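P35 antigen (Borrelia burgdorferi, PDB 4ALY) is an outer surface lipoprotein of the Lyme disease agent that is critical to ensure infection after a tick bite. Local coordinates at residues A[203-208]-A[272-277]; A[143-148]-A[226-231]; A[108-113]-A[133-138]; A[178-183]-A[211-216]. All coordinates share one frame; numbering follows the deposited sequence.

Contact 1: residues A[203-208]-A[272-277]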
# COMPACT_ATOMS: atom_id res chain seq x y z
N LEU A 203 -0.29 -24.23 2.88
CA LEU A 203 -1.14 -23.78 1.75
C LEU A 203 -2.37 -22.98 2.17
O LEU A 203 -2.77 -22.06 1.47
CB LEU A 203 -1.54 -24.92 0.83
CG LEU A 203 -0.40 -25.70 0.17
CD1 LEU A 203 -0.96 -26.87 -0.62
CD2 LEU A 203 0.46 -24.84 -0.74
N GLU A 204 -2.96 -23.28 3.33
CA GLU A 204 -4.13 -22.51 3.80
C GLU A 204 -3.75 -21.13 4.31
O GLU A 204 -4.47 -20.16 4.08
CB GLU A 204 -4.91 -23.25 4.94
CG GLU A 204 -5.83 -24.35 4.45
CD GLU A 204 -6.94 -23.82 3.56
OE1 GLU A 204 -7.14 -22.58 3.50
OE2 GLU A 204 -7.63 -24.64 2.92
N THR A 205 -2.66 -21.09 5.07
CA THR A 205 -2.24 -19.89 5.72
C THR A 205 -1.80 -18.90 4.63
O THR A 205 -2.24 -17.73 4.60
CB THR A 205 -1.11 -20.16 6.72
OG1 THR A 205 -1.70 -20.71 7.90
CG2 THR A 205 -0.38 -18.85 7.11
N LEU A 206 -1.01 -19.39 3.69
CA LEU A 206 -0.54 -18.46 2.68
C LEU A 206 -1.71 -17.95 1.83
O LEU A 206 -1.81 -16.76 1.51
CB LEU A 206 0.75 -18.97 1.96
CG LEU A 206 0.86 -19.65 0.62
CD1 LEU A 206 1.89 -20.78 0.65
CD2 LEU A 206 -0.50 -20.15 0.23
N TYR A 207 -2.68 -18.82 1.64
CA TYR A 207 -3.91 -18.39 1.01
C TYR A 207 -4.74 -17.44 1.89
O TYR A 207 -5.31 -16.45 1.41
CB TYR A 207 -4.72 -19.59 0.56
CG TYR A 207 -6.05 -19.15 0.05
CD1 TYR A 207 -6.22 -18.67 -1.27
CD2 TYR A 207 -7.13 -19.14 0.90
CE1 TYR A 207 -7.48 -18.24 -1.71
CE2 TYR A 207 -8.35 -18.72 0.48
CZ TYR A 207 -8.53 -18.28 -0.80
OH TYR A 207 -9.79 -17.88 -1.09
N ASN A 208 -4.82 -17.75 3.19
CA ASN A 208 -5.42 -16.82 4.14
C ASN A 208 -4.62 -15.51 4.27
O ASN A 208 -5.20 -14.44 4.43
CB ASN A 208 -5.65 -17.50 5.49
CG ASN A 208 -6.80 -18.52 5.44
OD1 ASN A 208 -7.83 -18.28 4.81
ND2 ASN A 208 -6.61 -19.67 6.09
N THR A 272 8.12 -16.39 4.27
CA THR A 272 9.48 -16.89 4.11
C THR A 272 9.59 -18.22 4.83
O THR A 272 10.24 -19.13 4.29
CB THR A 272 10.54 -15.93 4.67
OG1 THR A 272 10.26 -14.60 4.21
CG2 THR A 272 11.96 -16.37 4.24
N ASN A 273 8.97 -18.30 6.02
CA ASN A 273 9.07 -19.47 6.91
C ASN A 273 8.38 -20.64 6.21
O ASN A 273 9.01 -21.66 5.96
CB ASN A 273 8.35 -19.27 8.27
CG ASN A 273 8.98 -18.20 9.17
OD1 ASN A 273 10.14 -17.82 9.06
ND2 ASN A 273 8.18 -17.73 10.12
N ILE A 274 7.12 -20.47 5.83
CA ILE A 274 6.45 -21.50 5.03
C ILE A 274 7.23 -21.91 3.77
O ILE A 274 7.15 -23.06 3.37
CB ILE A 274 5.02 -21.12 4.64
CG1 ILE A 274 4.13 -21.03 5.88
CG2 ILE A 274 4.46 -22.13 3.63
CD1 ILE A 274 2.89 -20.18 5.67
N LEU A 275 7.99 -20.99 3.17
CA LEU A 275 8.69 -21.27 1.88
C LEU A 275 10.18 -21.71 2.00
O LEU A 275 10.74 -22.31 1.07
CB LEU A 275 8.51 -20.08 0.90
CG LEU A 275 7.08 -19.63 0.50
CD1 LEU A 275 7.10 -18.47 -0.47
CD2 LEU A 275 6.21 -20.78 -0.04
N ALA A 276 10.82 -21.40 3.12
CA ALA A 276 12.18 -21.89 3.42
C ALA A 276 12.37 -23.38 3.03
O ALA A 276 13.29 -23.69 2.27
CB ALA A 276 12.55 -21.64 4.88
N PRO A 277 11.46 -24.30 3.47
CA PRO A 277 11.75 -25.71 3.15
C PRO A 277 11.71 -26.10 1.65
O PRO A 277 12.13 -27.20 1.33
CB PRO A 277 10.70 -26.49 3.97
CG PRO A 277 10.23 -25.52 5.02
CD PRO A 277 10.23 -24.21 4.28

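Contact 2: residues A[143-148]-A[226-231]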
# COMPACT_ATOMS: atom_id res chain seq x y z
N GLU A 143 -6.34 7.08 -11.18
CA GLU A 143 -5.66 8.37 -11.21
C GLU A 143 -6.53 9.50 -10.66
O GLU A 143 -6.00 10.52 -10.23
CB GLU A 143 -5.15 8.65 -12.61
CG GLU A 143 -4.24 7.52 -13.12
CD GLU A 143 -3.81 7.70 -14.57
OE1 GLU A 143 -4.11 8.75 -15.18
OE2 GLU A 143 -3.19 6.79 -15.12
N GLY A 144 -7.86 9.32 -10.69
CA GLY A 144 -8.74 10.40 -10.25
C GLY A 144 -8.75 10.57 -8.72
O GLY A 144 -8.70 11.67 -8.19
N LYS A 145 -8.89 9.43 -8.07
CA LYS A 145 -8.85 9.26 -6.65
C LYS A 145 -7.43 9.66 -6.13
O LYS A 145 -7.29 10.45 -5.17
CB LYS A 145 -9.13 7.80 -6.42
CG LYS A 145 -9.10 7.33 -5.00
CD LYS A 145 -10.16 6.22 -4.86
CE LYS A 145 -11.47 6.60 -5.61
NZ LYS A 145 -12.38 5.41 -5.73
N ILE A 146 -6.39 9.20 -6.82
CA ILE A 146 -5.03 9.60 -6.47
C ILE A 146 -4.87 11.11 -6.51
O ILE A 146 -4.25 11.67 -5.63
CB ILE A 146 -4.01 8.93 -7.37
CG1 ILE A 146 -4.03 7.41 -7.06
CG2 ILE A 146 -2.61 9.50 -7.12
CD1 ILE A 146 -3.41 6.64 -8.18
N PHE A 147 -5.45 11.75 -7.51
CA PHE A 147 -5.28 13.15 -7.71
C PHE A 147 -6.06 13.90 -6.63
O PHE A 147 -5.56 14.91 -6.12
CB PHE A 147 -5.72 13.57 -9.12
CG PHE A 147 -5.72 15.06 -9.31
CD1 PHE A 147 -4.53 15.73 -9.49
CD2 PHE A 147 -6.92 15.81 -9.16
CE1 PHE A 147 -4.53 17.13 -9.61
CE2 PHE A 147 -6.94 17.17 -9.29
CZ PHE A 147 -5.73 17.85 -9.50
N ASN A 148 -7.31 13.46 -6.34
CA ASN A 148 -8.21 14.12 -5.36
C ASN A 148 -7.68 13.98 -3.90
O ASN A 148 -7.64 14.99 -3.18
CB ASN A 148 -9.69 13.66 -5.51
CG ASN A 148 -10.32 14.13 -6.84
OD1 ASN A 148 -10.30 15.32 -7.18
ND2 ASN A 148 -10.83 13.18 -7.63
N ASP A 226 -13.53 7.93 1.94
CA ASP A 226 -14.37 8.65 2.91
C ASP A 226 -13.79 10.01 3.19
O ASP A 226 -14.54 11.00 3.40
CB ASP A 226 -14.59 7.88 4.24
CG ASP A 226 -15.36 6.56 4.05
OD1 ASP A 226 -16.19 6.43 3.13
OD2 ASP A 226 -15.15 5.64 4.83
N LEU A 227 -12.46 10.06 3.17
CA LEU A 227 -11.75 11.31 3.42
C LEU A 227 -12.11 12.30 2.29
O LEU A 227 -12.46 13.44 2.56
CB LEU A 227 -10.24 11.08 3.51
CG LEU A 227 -9.51 12.44 3.63
CD1 LEU A 227 -10.02 13.17 4.91
CD2 LEU A 227 -7.98 12.28 3.57
N ILE A 228 -12.05 11.83 1.04
CA ILE A 228 -12.40 12.60 -0.14
C ILE A 228 -13.86 13.10 0.01
O ILE A 228 -14.13 14.29 -0.22
CB ILE A 228 -12.23 11.72 -1.42
CG1 ILE A 228 -10.73 11.43 -1.73
CG2 ILE A 228 -12.98 12.27 -2.65
CD1 ILE A 228 -10.49 10.62 -3.03
N ASP A 229 -14.78 12.21 0.40
CA ASP A 229 -16.20 12.61 0.59
C ASP A 229 -16.34 13.59 1.71
O ASP A 229 -16.96 14.59 1.50
CB ASP A 229 -17.17 11.42 0.86
CG ASP A 229 -17.22 10.42 -0.29
OD1 ASP A 229 -17.14 10.82 -1.48
OD2 ASP A 229 -17.34 9.22 -0.02
N GLU A 230 -15.78 13.32 2.90
CA GLU A 230 -15.87 14.25 4.03
C GLU A 230 -15.32 15.61 3.61
O GLU A 230 -15.96 16.62 3.83
CB GLU A 230 -15.16 13.69 5.26
CG GLU A 230 -15.64 12.28 5.64
CD GLU A 230 -14.66 11.44 6.48
OE1 GLU A 230 -13.64 11.95 7.00
OE2 GLU A 230 -14.92 10.23 6.64
N TYR A 231 -14.18 15.64 2.92
CA TYR A 231 -13.65 16.89 2.44
C TYR A 231 -14.62 17.64 1.49
O TYR A 231 -14.98 18.82 1.77
CB TYR A 231 -12.28 16.68 1.81
CG TYR A 231 -11.66 17.94 1.25
CD1 TYR A 231 -11.88 18.32 -0.11
CD2 TYR A 231 -10.84 18.73 2.04
CE1 TYR A 231 -11.30 19.46 -0.64
CE2 TYR A 231 -10.27 19.88 1.54
CZ TYR A 231 -10.48 20.24 0.21
OH TYR A 231 -9.87 21.37 -0.24

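Contact 3: residues A[108-113]-A[133-138]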
# COMPACT_ATOMS: atom_id res chain seq x y z
N GLU A 108 3.88 19.84 -3.25
CA GLU A 108 3.66 20.02 -1.80
C GLU A 108 3.84 18.82 -0.94
O GLU A 108 3.80 18.94 0.31
CB GLU A 108 2.24 20.45 -1.47
CG GLU A 108 1.61 21.45 -2.40
CD GLU A 108 2.23 22.80 -2.31
OE1 GLU A 108 3.23 22.97 -1.54
OE2 GLU A 108 1.71 23.69 -3.00
N ILE A 109 3.96 17.64 -1.56
CA ILE A 109 4.14 16.43 -0.78
C ILE A 109 5.44 15.80 -1.19
O ILE A 109 6.43 15.88 -0.43
CB ILE A 109 2.94 15.47 -0.95
CG1 ILE A 109 1.63 16.24 -0.88
CG2 ILE A 109 2.97 14.30 0.07
CD1 ILE A 109 0.37 15.41 -1.09
N PHE A 110 5.52 15.20 -2.38
CA PHE A 110 6.63 14.27 -2.61
C PHE A 110 7.95 15.04 -2.54
O PHE A 110 9.00 14.56 -2.08
CB PHE A 110 6.50 13.54 -3.93
CG PHE A 110 5.29 12.64 -4.03
CD1 PHE A 110 4.71 12.07 -2.91
CD2 PHE A 110 4.79 12.30 -5.29
CE1 PHE A 110 3.63 11.19 -3.02
CE2 PHE A 110 3.73 11.38 -5.43
CZ PHE A 110 3.13 10.83 -4.29
N SER A 111 7.90 16.28 -2.94
CA SER A 111 9.19 17.02 -2.89
C SER A 111 9.47 17.62 -1.49
O SER A 111 10.43 18.32 -1.37
CB SER A 111 9.31 18.06 -4.00
OG SER A 111 8.46 19.14 -3.70
N LYS A 112 8.64 17.35 -0.48
CA LYS A 112 8.86 17.81 0.91
C LYS A 112 9.04 16.68 1.92
O LYS A 112 9.35 16.96 3.08
CB LYS A 112 7.69 18.60 1.48
CG LYS A 112 7.02 19.63 0.57
CD LYS A 112 7.89 20.86 0.47
CE LYS A 112 7.05 22.08 0.12
NZ LYS A 112 8.16 22.99 -0.26
N ILE A 113 8.85 15.43 1.53
CA ILE A 113 8.91 14.35 2.49
C ILE A 113 10.03 13.39 2.07
O ILE A 113 10.44 13.42 0.93
CB ILE A 113 7.57 13.58 2.55
CG1 ILE A 113 7.27 12.98 1.15
CG2 ILE A 113 6.44 14.49 3.09
CD1 ILE A 113 6.27 11.85 1.15
N ARG A 133 5.11 4.38 -7.73
CA ARG A 133 4.26 3.45 -8.49
C ARG A 133 3.46 2.50 -7.55
O ARG A 133 2.17 2.38 -7.66
CB ARG A 133 5.10 2.66 -9.54
CG ARG A 133 4.25 2.01 -10.68
CD ARG A 133 3.53 0.73 -10.20
NE ARG A 133 4.48 -0.19 -9.58
CZ ARG A 133 4.10 -1.14 -8.75
NH1 ARG A 133 2.83 -1.23 -8.44
NH2 ARG A 133 4.97 -1.99 -8.21
N MET A 134 4.15 1.91 -6.57
CA MET A 134 3.50 0.99 -5.58
C MET A 134 2.46 1.80 -4.81
O MET A 134 1.38 1.36 -4.57
CB MET A 134 4.53 0.38 -4.65
CG MET A 134 4.86 -1.08 -4.91
SD MET A 134 6.50 -1.47 -4.32
CE MET A 134 6.94 -2.95 -5.25
N LEU A 135 2.77 3.04 -4.46
CA LEU A 135 1.78 3.82 -3.80
C LEU A 135 0.51 4.00 -4.71
O LEU A 135 -0.63 3.94 -4.21
CB LEU A 135 2.37 5.17 -3.46
CG LEU A 135 1.42 6.18 -2.83
CD1 LEU A 135 0.84 5.65 -1.50
CD2 LEU A 135 2.24 7.48 -2.65
N TYR A 136 0.70 4.24 -6.02
CA TYR A 136 -0.43 4.51 -6.92
C TYR A 136 -1.26 3.23 -7.08
O TYR A 136 -2.49 3.27 -7.05
CB TYR A 136 0.06 5.00 -8.30
CG TYR A 136 0.94 6.24 -8.33
CD1 TYR A 136 0.77 7.29 -7.42
CD2 TYR A 136 1.94 6.36 -9.29
CE1 TYR A 136 1.55 8.44 -7.48
CE2 TYR A 136 2.76 7.48 -9.33
CZ TYR A 136 2.53 8.54 -8.43
OH TYR A 136 3.32 9.69 -8.48
N THR A 137 -0.57 2.11 -7.26
CA THR A 137 -1.19 0.81 -7.30
C THR A 137 -1.99 0.52 -6.02
O THR A 137 -3.03 -0.15 -6.10
CB THR A 137 -0.10 -0.25 -7.51
OG1 THR A 137 0.55 0.04 -8.75
CG2 THR A 137 -0.66 -1.63 -7.61
N SER A 138 -1.57 1.10 -4.88
CA SER A 138 -2.22 0.78 -3.60
C SER A 138 -3.59 1.39 -3.58
O SER A 138 -4.44 1.08 -2.73
CB SER A 138 -1.37 1.24 -2.40
OG SER A 138 -1.55 2.61 -2.09

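Contact 4: residues A[178-183]-A[211-216]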
# COMPACT_ATOMS: atom_id res chain seq x y z
N GLN A 178 0.73 -2.47 -0.19
CA GLN A 178 0.99 -2.80 -1.57
C GLN A 178 2.36 -3.51 -1.73
O GLN A 178 2.39 -4.62 -2.27
CB GLN A 178 0.87 -1.55 -2.45
CG GLN A 178 0.87 -1.88 -3.91
CD GLN A 178 -0.31 -2.78 -4.29
OE1 GLN A 178 -1.45 -2.60 -3.82
NE2 GLN A 178 -0.03 -3.78 -5.15
N LEU A 179 3.45 -2.92 -1.23
CA LEU A 179 4.76 -3.60 -1.18
C LEU A 179 4.64 -5.02 -0.60
O LEU A 179 5.19 -5.98 -1.17
CB LEU A 179 5.77 -2.81 -0.33
CG LEU A 179 7.08 -3.54 -0.01
CD1 LEU A 179 7.91 -3.86 -1.28
CD2 LEU A 179 7.95 -2.72 0.94
N ALA A 180 3.92 -5.15 0.52
CA ALA A 180 3.76 -6.49 1.12
C ALA A 180 3.11 -7.44 0.10
O ALA A 180 3.60 -8.57 -0.06
CB ALA A 180 2.96 -6.46 2.40
N MET A 181 2.04 -7.01 -0.58
CA MET A 181 1.40 -7.91 -1.55
C MET A 181 2.35 -8.40 -2.65
O MET A 181 2.24 -9.54 -3.13
CB MET A 181 0.16 -7.27 -2.18
CG MET A 181 -0.95 -6.95 -1.18
SD MET A 181 -2.17 -5.80 -1.87
CE MET A 181 -3.19 -6.92 -2.81
N GLU A 182 3.30 -7.54 -3.03
CA GLU A 182 4.13 -7.85 -4.19
C GLU A 182 5.39 -8.63 -3.79
O GLU A 182 5.92 -9.39 -4.60
CB GLU A 182 4.47 -6.58 -4.99
CG GLU A 182 3.22 -5.82 -5.36
CD GLU A 182 3.42 -4.67 -6.32
OE1 GLU A 182 4.58 -4.26 -6.54
OE2 GLU A 182 2.38 -4.16 -6.82
N GLU A 183 5.88 -8.45 -2.58
CA GLU A 183 7.04 -9.20 -2.14
C GLU A 183 6.59 -10.66 -1.97
O GLU A 183 7.27 -11.61 -2.43
CB GLU A 183 7.49 -8.73 -0.77
CG GLU A 183 8.35 -7.50 -0.74
CD GLU A 183 8.79 -7.21 0.68
OE1 GLU A 183 9.36 -8.12 1.34
OE2 GLU A 183 8.56 -6.10 1.16
N GLU A 211 -5.87 -13.05 1.92
CA GLU A 211 -7.12 -12.49 2.37
C GLU A 211 -7.01 -11.36 3.34
O GLU A 211 -7.81 -10.42 3.29
CB GLU A 211 -7.95 -13.59 3.01
CG GLU A 211 -9.21 -13.87 2.21
CD GLU A 211 -9.62 -15.32 2.23
OE1 GLU A 211 -9.18 -16.11 3.11
OE2 GLU A 211 -10.41 -15.68 1.34
N LYS A 212 -6.05 -11.44 4.26
CA LYS A 212 -5.85 -10.35 5.20
C LYS A 212 -5.22 -9.16 4.50
O LYS A 212 -5.62 -8.02 4.70
CB LYS A 212 -5.06 -10.81 6.43
CG LYS A 212 -5.98 -11.51 7.42
CD LYS A 212 -5.20 -12.52 8.25
CE LYS A 212 -5.94 -13.84 8.37
NZ LYS A 212 -4.85 -14.75 8.78
N LEU A 213 -4.26 -9.45 3.64
CA LEU A 213 -3.70 -8.44 2.79
C LEU A 213 -4.74 -7.65 2.01
O LEU A 213 -4.69 -6.41 2.05
CB LEU A 213 -2.68 -9.06 1.86
CG LEU A 213 -1.21 -8.72 2.05
CD1 LEU A 213 -0.80 -8.13 3.39
CD2 LEU A 213 -0.34 -9.89 1.58
N THR A 214 -5.69 -8.35 1.35
CA THR A 214 -6.81 -7.75 0.58
C THR A 214 -7.65 -6.90 1.52
O THR A 214 -8.16 -5.84 1.16
CB THR A 214 -7.70 -8.83 -0.07
OG1 THR A 214 -7.00 -9.41 -1.18
CG2 THR A 214 -9.09 -8.25 -0.56
N SER A 215 -7.78 -7.35 2.76
CA SER A 215 -8.66 -6.65 3.67
C SER A 215 -7.97 -5.38 4.27
O SER A 215 -8.64 -4.40 4.61
CB SER A 215 -9.18 -7.65 4.70
OG SER A 215 -9.31 -7.06 5.96
N LEU A 216 -6.64 -5.41 4.35
CA LEU A 216 -5.86 -4.22 4.70
C LEU A 216 -5.93 -3.15 3.58
O LEU A 216 -6.21 -1.98 3.86
CB LEU A 216 -4.43 -4.61 4.92
CG LEU A 216 -4.00 -5.26 6.23
CD1 LEU A 216 -2.59 -5.81 5.99
CD2 LEU A 216 -3.92 -4.21 7.32

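Contact 1: residues A[203-208]-A[272-277]
Ile-274 meets two consecutive residues of 203-208 with its two branches, touching Thr-205 with one and Leu-206 with the other. Its CG1 lies anti to the carbonyl carbon (chi1 -66°), and the nearly extended chain beyond carries CD1 to within 3.8 Å of Thr-205 CG2. The shorter branch diverges from that line, and Ile-274 CG2 rests 4.2 Å from Leu-206 CD1. Thr-205 offers its methyl to this meeting, while its hydroxyl makes a weak hydrogen bond to Pro-201 O, one turn back in its own helix. The CA atoms of Leu-206 and Ile-274 are the nearest pair across the contact, at 8.0 Å, a spacing filled by these aliphatic branches, with no hydrogen bond across it. Helices 200-233 and 254-275 meet here toward one end of an elongated all-helical bundle, the fold of this Borrelia Bbcrasp-1-like domain. Leu-206 also touches Ile-79 of helix 70-95 and Ile-188 of helix 163-189, which places it where four helices converge. Its chi1 of 100° is far from any staggered value, so the exact placing of its methyls deserves caution at 2.4 Å resolution. Leu-275 follows, and only the end of its side chain bends in: Leu-275 CD2 lies 4.4 Å from Leu-206 CD1, a looser touch, and the same side chain packs on Val-191 and Ile-188. Ala-276 and Pro-277 follow in a 3-10 segment; Ala-276 N donates to Thr-272 O at 2.6 Å and more weakly to Asn-273 O.

Contact 2: residues A[143-148]-A[226-231]
A single methyl, CD1 of Ile-228, makes every close approach to 143-148, and it sits against Lys-145 and Asn-148, which are one helical turn apart. The Ile-228 chain is fully extended (chi2 -177°), which puts CD1 at the far end of the longer branch. There Ile-228 CD1 lies 3.9 Å from the carbonyl oxygen Lys-145 O, and nearly as close, at 4.0 Å, to Asn-148 CB. The side chain of Lys-145 runs across that of Ile-228 at about a right angle, with Lys-145 CG 4.1 Å from CD1. This joins helix 143-157, near its beginning, to the later part of the long helix 200-233, on the surface of the helical bundle; the nearest CA atoms, those of Asn-148 and Ile-228, are 6.9 Å apart. Beyond CG the lysine chain is bent at chi2 and again at chi3 (-42°), and its NZ forms a salt bridge with Asp-225 of the helix that carries Ile-228. The same side chain lies about 4 Å from a bound sulfate, probably a crystallisation component. Asn-148 contributes CB alone to the apolar touch; its amide turns back along its own helix, where Asn-148 ND2 is 2.7 Å from Gly-144 O at an angle too poor for a hydrogen bond. One turn after Ile-228, Tyr-231 packs on Ile-152, and its hydroxyl is hydrogen-bonded to Lys-155.

Contact 3: residues A[108-113]-A[133-138]
Phe-110 reaches across to Leu-135 and Tyr-136, whose side chains come from the opposite direction to meet its outer ring atoms. The span is long, with 11.6 Å between the nearest CA atoms, those of Phe-110 and Leu-135, so the whole length of the side chains is needed to bridge it. The apolar part is the approach of Leu-135 CD2 to Phe-110 CZ at 3.8 Å. Leu-135 presents that methyl with CG anti to the backbone N (chi1 176°). Among the aromatic contacts, Tyr-136 OH comes to the edge of the phenylalanine ring, near its plane, 3.5 Å from Phe-110 CE2. Each ring also has an edge-to-face partner elsewhere, Phe-123 for Phe-110 and Phe-103 for Tyr-136. The polar bonds are made with other partners. The same Tyr-136 hydroxyl that meets the phenylalanine edge is hydrogen-bonded to Glu-98, which satisfies it at a buried position. Within 133-138, Arg-133 NH1 donates to Thr-137 OG1 at 2.6 Å, with the acceptor lying in the guanidinium plane and an N-H...O angle of 145°. One residue further on, the Ser-138 hydroxyl gives its proton to Leu-135 O at 2.7 Å (OG to O), and the same OG is hydrogen-bonded to Trp-220 NE1 of helix 200-233. The arrangement is that of a hydrophobic core, rich in aromatic rings, by which the short helix 106-110, with a wider pi-type turn at 108-110, is packed against helix 129-137 across a mostly non-helical connection in this all-helical lipoprotein domain.

Contact 4: residues A[178-183]-A[211-216]
Segments 178-183 and 211-216 run in roughly opposite senses and come nearest at Met-181 and Leu-213, whose CA atoms are 6.7 Å apart. They belong to helices 163-189 and 200-233, which follow each other in the chain and form a helical hairpin inside the bundle. Leu-213 points at the partner helix, and its side chain and that of Met-181 lie alongside one another with their ends heading opposite ways. The closest approach joins a methylene to a branch point: Met-181 CG lies 3.7 Å from Leu-213 CG, while Leu-213 CD2 comes within 4.1 Å of Met-181 CA and so rests on the backbone as well. The other methyl, Leu-213 CD1, turns to Ala-180 CB at 4.2 Å, where the small side chain lets it sit close to the helix. Both torsions of Leu-213 are off the staggered values (chi1 -111°), so the positions of its methyls are less certain than the contact itself. Further layers enclose the pair: Met-181 packs on Ile-86 of helix 70-95, and Leu-213 on Leu-267 of helix 254-275. No hydrogen bond crosses between the segments; polar groups are settled on the other side of helix 163-189. There the buried carboxylate of Glu-182 is paired with Arg-133, a setting that would be expected to keep it ionised. Gln-178, whose OE1 is hydrogen-bonded to Lys-217, uses its amide NE2 to reach Glu-182 OE2 at 3.0 Å, with an N-H...O angle of 159° and the donor standing above the carboxylate plane.

Overall arrangement
Helix 200-233 takes part in three of the four contacts: contact 1 early on it, contact 4 in its middle and contact 2 late, which spreads contacts 1 and 2 to centres 36 Å apart, on opposite sides of the chain's centre. Contact 4 lies 14 Å, centre to centre, from contact 1 and 21 Å from contact 2. Contact 3 uses other helices but touches two neighbours. It meets contact 4 through the salt bridge from Arg-133 NH2 to Glu-182 OE1 at 2.8 Å, and contact 2 where Ile-146 CD1 packs 3.7 Å from Tyr-136 O. The bound sulfate lies by contact 2, at Lys-145.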